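Local coordinates for stringent starvation protein A homolog (Haemophilus influenzae, PDB 3LYK) that probably forms an equimolar complex with the RNA polymerase holoenzyme, though not with the core enzyme, and belongs to the glutathione S-transferase superfamily, at residues D95-W106 with F145-Y156. Sequence-based numbering, arbitrary orientation.
Sequences DRLLMLRIEQDW and FMNEEFGLVDCY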
loop_
_atom_site.group_PDB
_atom_site.type_symbol
_atom_site.label_atom_id
_atom_site.label_comp_id
_atom_site.label_asym_id
_atom_site.label_seq_id
_atom_site.Cartn_x
_atom_site.Cartn_y
_atom_site.Cartn_z
ATOM N N ASP B 95 -8.424 8.908 3.682
ATOM C CA ASP B 95 -7.640 8.314 4.791
ATOM C C ASP B 95 -6.460 7.507 4.305
ATOM O O ASP B 95 -5.367 7.552 4.906
ATOM C CB ASP B 95 -8.527 7.441 5.675
ATOM C CG ASP B 95 -9.440 8.276 6.547
ATOM O OD1 ASP B 95 -9.266 9.522 6.563
ATOM O OD2 ASP B 95 -10.322 7.705 7.207
ATOM N N ARG B 96 -6.674 6.737 3.240
ATOM C CA ARG B 96 -5.584 5.974 2.644
ATOM C C ARG B 96 -4.469 6.875 2.139
ATOM O O ARG B 96 -3.266 6.553 2.268
ATOM C CB ARG B 96 -6.095 5.065 1.507
ATOM C CG ARG B 96 -6.821 3.783 2.008
ATOM C CD ARG B 96 -6.980 2.781 0.901
ATOM N NE ARG B 96 -7.717 1.615 1.372
ATOM C CZ ARG B 96 -8.985 1.347 1.053
ATOM N NH1 ARG B 96 -9.672 2.169 0.240
ATOM N NH2 ARG B 96 -9.563 0.238 1.522
ATOM N N LEU B 97 -4.862 7.978 1.501
ATOM C CA LEU B 97 -3.867 8.895 0.927
ATOM C C LEU B 97 -3.073 9.596 2.049
ATOM O O LEU B 97 -1.850 9.767 1.964
ATOM C CB LEU B 97 -4.551 9.931 0.038
ATOM C CG LEU B 97 -3.546 10.651 -0.872
ATOM C CD1 LEU B 97 -2.860 9.672 -1.787
ATOM C CD2 LEU B 97 -4.199 11.773 -1.696
ATOM N N LEU B 98 -3.791 9.974 3.103
ATOM C CA LEU B 98 -3.186 10.552 4.311
ATOM C C LEU B 98 -2.150 9.618 4.927
ATOM O O LEU B 98 -1.038 10.030 5.252
ATOM C CB LEU B 98 -4.308 10.838 5.308
ATOM C CG LEU B 98 -4.242 11.941 6.332
ATOM C CD1 LEU B 98 -3.453 13.127 5.774
ATOM C CD2 LEU B 98 -5.683 12.346 6.593
HETATM N N MSE B 99 -2.486 8.335 4.997
HETATM C CA MSE B 99 -1.591 7.338 5.540
HETATM C C MSE B 99 -0.340 7.203 4.727
HETATM O O MSE B 99 0.781 7.176 5.273
HETATM C CB MSE B 99 -2.315 5.982 5.676
HETATM C CG MSE B 99 -3.268 5.977 6.911
HETATM SE SE MSE B 99 -4.274 4.290 7.050
HETATM C CE MSE B 99 -5.948 4.626 6.146
ATOM N N LEU B 100 -0.522 7.100 3.405
ATOM C CA LEU B 100 0.595 6.986 2.501
ATOM C C LEU B 100 1.542 8.168 2.681
ATOM O O LEU B 100 2.766 7.981 2.699
ATOM C CB LEU B 100 0.129 6.964 1.048
ATOM C CG LEU B 100 1.269 7.071 0.023
ATOM C CD1 LEU B 100 2.079 5.803 0.036
ATOM C CD2 LEU B 100 0.721 7.301 -1.429
ATOM N N ARG B 101 0.978 9.361 2.794
ATOM C CA ARG B 101 1.779 10.573 2.910
ATOM C C ARG B 101 2.514 10.664 4.260
ATOM O O ARG B 101 3.675 11.099 4.308
ATOM C CB ARG B 101 0.920 11.808 2.710
ATOM C CG ARG B 101 0.462 11.997 1.228
ATOM C CD ARG B 101 -0.452 13.181 1.057
ATOM N NE ARG B 101 0.106 14.356 1.709
ATOM C CZ ARG B 101 -0.557 15.144 2.548
ATOM N NH1 ARG B 101 -1.837 14.919 2.805
ATOM N NH2 ARG B 101 0.060 16.167 3.133
ATOM N N ILE B 102 1.840 10.272 5.341
ATOM C CA ILE B 102 2.503 10.185 6.641
ATOM C C ILE B 102 3.716 9.296 6.551
ATOM O O ILE B 102 4.827 9.714 6.871
ATOM C CB ILE B 102 1.525 9.768 7.757
ATOM C CG1 ILE B 102 0.562 10.925 7.970
ATOM C CG2 ILE B 102 2.301 9.392 9.060
ATOM C CD1 ILE B 102 -0.739 10.529 8.643
ATOM N N GLU B 103 3.501 8.096 6.042
ATOM C CA GLU B 103 4.532 7.106 5.882
ATOM C C GLU B 103 5.669 7.585 4.959
ATOM O O GLU B 103 6.855 7.399 5.277
ATOM C CB GLU B 103 3.905 5.828 5.334
ATOM C CG GLU B 103 4.551 4.554 5.790
ATOM C CD GLU B 103 5.589 4.066 4.818
ATOM O OE1 GLU B 103 5.439 4.350 3.604
ATOM O OE2 GLU B 103 6.558 3.395 5.249
ATOM N N GLN B 104 5.317 8.242 3.859
ATOM C CA GLN B 104 6.301 8.651 2.868
ATOM C C GLN B 104 7.115 9.859 3.308
ATOM O O GLN B 104 8.329 9.878 3.158
ATOM C CB GLN B 104 5.591 8.975 1.540
ATOM C CG GLN B 104 6.334 8.490 0.353
ATOM C CD GLN B 104 5.384 8.162 -0.818
ATOM O OE1 GLN B 104 5.042 6.991 -1.054
ATOM N NE2 GLN B 104 4.957 9.190 -1.533
ATOM N N ASP B 105 6.431 10.862 3.837
ATOM C CA ASP B 105 7.030 12.136 4.202
ATOM C C ASP B 105 7.629 12.161 5.640
ATOM O O ASP B 105 8.729 12.685 5.833
ATOM C CB ASP B 105 5.995 13.266 4.117
ATOM C CG ASP B 105 5.403 13.460 2.701
ATOM O OD1 ASP B 105 4.461 14.273 2.569
ATOM O OD2 ASP B 105 5.856 12.822 1.734
ATOM N N TRP B 106 6.907 11.636 6.645
ATOM C CA TRP B 106 7.380 11.744 8.036
ATOM C C TRP B 106 8.213 10.580 8.513
ATOM O O TRP B 106 9.233 10.798 9.153
ATOM C CB TRP B 106 6.232 11.986 8.996
ATOM C CG TRP B 106 5.544 13.283 8.786
ATOM C CD1 TRP B 106 6.007 14.364 8.074
ATOM C CD2 TRP B 106 4.298 13.678 9.347
ATOM N NE1 TRP B 106 5.097 15.393 8.132
ATOM C CE2 TRP B 106 4.041 15.000 8.909
ATOM C CE3 TRP B 106 3.368 13.049 10.197
ATOM C CZ2 TRP B 106 2.880 15.695 9.271
ATOM C CZ3 TRP B 106 2.223 13.739 10.562
ATOM C CH2 TRP B 106 1.982 15.047 10.099
ATOM N N PHE B 145 -7.052 12.625 13.952
ATOM C CA PHE B 145 -6.271 13.241 12.902
ATOM C C PHE B 145 -7.074 13.299 11.587
ATOM O O PHE B 145 -7.157 12.305 10.866
ATOM C CB PHE B 145 -4.944 12.521 12.730
ATOM C CG PHE B 145 -3.946 13.303 11.993
ATOM C CD1 PHE B 145 -3.022 14.083 12.668
ATOM C CD2 PHE B 145 -3.910 13.279 10.597
ATOM C CE1 PHE B 145 -2.056 14.825 11.969
ATOM C CE2 PHE B 145 -2.940 14.003 9.888
ATOM C CZ PHE B 145 -2.030 14.797 10.581
HETATM N N MSE B 146 -7.662 14.467 11.313
HETATM C CA MSE B 146 -8.509 14.709 10.127
HETATM C C MSE B 146 -9.731 13.815 10.201
HETATM O O MSE B 146 -10.261 13.440 9.178
HETATM C CB MSE B 146 -7.768 14.400 8.810
HETATM C CG MSE B 146 -6.645 15.347 8.440
HETATM SE SE MSE B 146 -7.401 17.156 8.211
HETATM C CE MSE B 146 -8.050 17.042 6.341
ATOM N N ASN B 147 -10.144 13.425 11.404
ATOM C CA ASN B 147 -11.330 12.601 11.563
ATOM C C ASN B 147 -12.010 12.897 12.878
ATOM O O ASN B 147 -11.361 13.344 13.839
ATOM C CB ASN B 147 -11.017 11.088 11.435
ATOM C CG ASN B 147 -10.925 10.623 9.957
ATOM O OD1 ASN B 147 -11.923 10.646 9.243
ATOM N ND2 ASN B 147 -9.727 10.255 9.497
ATOM N N GLU B 148 -13.313 12.635 12.907
ATOM C CA GLU B 148 -14.144 12.787 14.094
ATOM C C GLU B 148 -13.918 11.656 15.080
ATOM O O GLU B 148 -14.055 11.872 16.286
ATOM C CB GLU B 148 -15.631 12.774 13.707
ATOM C CG GLU B 148 -16.061 13.936 12.821
ATOM C CD GLU B 148 -16.059 15.284 13.566
ATOM O OE1 GLU B 148 -16.034 15.289 14.825
ATOM O OE2 GLU B 148 -16.080 16.338 12.880
ATOM N N GLU B 149 -13.616 10.449 14.570
ATOM C CA GLU B 149 -13.431 9.259 15.415
ATOM C C GLU B 149 -12.037 8.679 15.219
ATOM O O GLU B 149 -11.426 8.869 14.180
ATOM C CB GLU B 149 -14.441 8.159 15.063
ATOM C CG GLU B 149 -15.934 8.526 15.238
ATOM C CD GLU B 149 -16.314 8.622 16.706
ATOM O OE1 GLU B 149 -16.076 7.647 17.469
ATOM O OE2 GLU B 149 -16.822 9.684 17.116
ATOM N N PHE B 150 -11.569 7.923 16.210
ATOM C CA PHE B 150 -10.252 7.324 16.166
ATOM C C PHE B 150 -10.229 6.282 15.046
ATOM O O PHE B 150 -11.177 5.510 14.923
ATOM C CB PHE B 150 -9.977 6.616 17.499
ATOM C CG PHE B 150 -8.625 5.952 17.570
ATOM C CD1 PHE B 150 -7.501 6.679 17.915
ATOM C CD2 PHE B 150 -8.497 4.590 17.327
ATOM C CE1 PHE B 150 -6.255 6.071 18.031
ATOM C CE2 PHE B 150 -7.247 3.967 17.430
ATOM C CZ PHE B 150 -6.127 4.711 17.782
ATOM N N GLY B 151 -9.142 6.222 14.275
ATOM C CA GLY B 151 -9.092 5.249 13.178
ATOM C C GLY B 151 -7.684 4.914 12.778
ATOM O O GLY B 151 -6.721 5.318 13.476
ATOM N N LEU B 152 -7.552 4.220 11.632
ATOM C CA LEU B 152 -6.242 3.795 11.130
ATOM C C LEU B 152 -5.248 4.929 10.923
ATOM O O LEU B 152 -4.056 4.709 11.091
ATOM C CB LEU B 152 -6.363 2.934 9.858
ATOM C CG LEU B 152 -7.108 1.594 9.965
ATOM C CD1 LEU B 152 -7.043 0.798 8.598
ATOM C CD2 LEU B 152 -6.575 0.722 11.122
ATOM N N VAL B 153 -5.703 6.119 10.529
ATOM C CA VAL B 153 -4.758 7.259 10.381
ATOM C C VAL B 153 -4.058 7.568 11.741
ATOM O O VAL B 153 -2.840 7.802 11.809
ATOM C CB VAL B 153 -5.484 8.525 9.853
ATOM C CG1 VAL B 153 -4.511 9.699 9.705
ATOM C CG2 VAL B 153 -6.198 8.221 8.472
ATOM N N ASP B 154 -4.825 7.521 12.817
ATOM C CA ASP B 154 -4.270 7.713 14.173
ATOM C C ASP B 154 -3.293 6.590 14.539
ATOM O O ASP B 154 -2.321 6.832 15.254
ATOM C CB ASP B 154 -5.413 7.813 15.181
ATOM C CG ASP B 154 -6.380 8.911 14.816
ATOM O OD1 ASP B 154 -5.993 10.101 14.904
ATOM O OD2 ASP B 154 -7.514 8.586 14.363
ATOM N N CYS B 155 -3.518 5.381 14.000
ATOM C CA CYS B 155 -2.572 4.293 14.163
ATOM C C CYS B 155 -1.261 4.569 13.433
ATOM O O CYS B 155 -0.262 3.916 13.725
ATOM C CB CYS B 155 -3.171 2.955 13.728
ATOM S SG CYS B 155 -4.642 2.544 14.721
ATOM N N TYR B 156 -1.259 5.519 12.491
ATOM C CA TYR B 156 0.005 5.946 11.884
ATOM C C TYR B 156 0.610 7.117 12.678
ATOM O O TYR B 156 1.813 7.185 12.845
ATOM C CB TYR B 156 -0.171 6.395 10.398
ATOM C CG TYR B 156 -0.154 5.261 9.382
ATOM C CD1 TYR B 156 -1.207 4.341 9.330
ATOM C CD2 TYR B 156 0.900 5.114 8.474
ATOM C CE1 TYR B 156 -1.211 3.293 8.426
ATOM C CE2 TYR B 156 0.902 4.036 7.532
ATOM C CZ TYR B 156 -0.161 3.148 7.528
ATOM O OH TYR B 156 -0.218 2.091 6.653
#
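Selenomethionine M99 lies against the ring of Y156, and its side chain crosses that of the tyrosine at about a right angle. CB of M99 stands 4.0 Å from both CE1 and CZ of Y156. CG lies over one face, offset toward the rim, in a CH-pi contact 3.9 Å from the centroid of the Y156 ring. SE moves on to the rim and meets CE1 of Y156 at 3.5 Å, an oblique Met-aromatic contact. The chain then bends at chi3 (-94°), and CE ends beside CB of L152. The edge of the same ring takes CG of E103, whose carboxylate leads away to Y17.

V153 is a knob in a hole made by D95, L98, M99 and I102. Its CG1, anti to the backbone N (chi1 180°), reaches CD1 of I102 and CG of L98. CG2 of V153 packs on CB of D95 at 3.7 Å. F145 extends this apolar layer: L98 CD1 comes to its ring edge, and its CZ lies 4.0 Å from CH2 of W106.

One polar bond spans the two segments. ND2 of N147 donates to OD1 of D95 over 3.1 Å, nearly straight at 175°. OD1 lies in the amide plane of N147, but ND2 comes to it from above the carboxylate plane. Within 145-156, the D154 carboxylate receives the backbone N-H groups of F145 and G151, which ties the loop to the first turn of helix 152-165.

The axes of helix segments 95-106 and 152-156 run almost parallel, 9.5 Å apart at closest approach, inside the all-helical C-terminal domain of the GST fold. R96 points away and forms salt bridges with E73 of its own chain and E77 of the second subunit. Helix 89-115 thus joins an apolar domain core to a mixed subunit contact, with the D95-N147 bond pinning the loop beside the core.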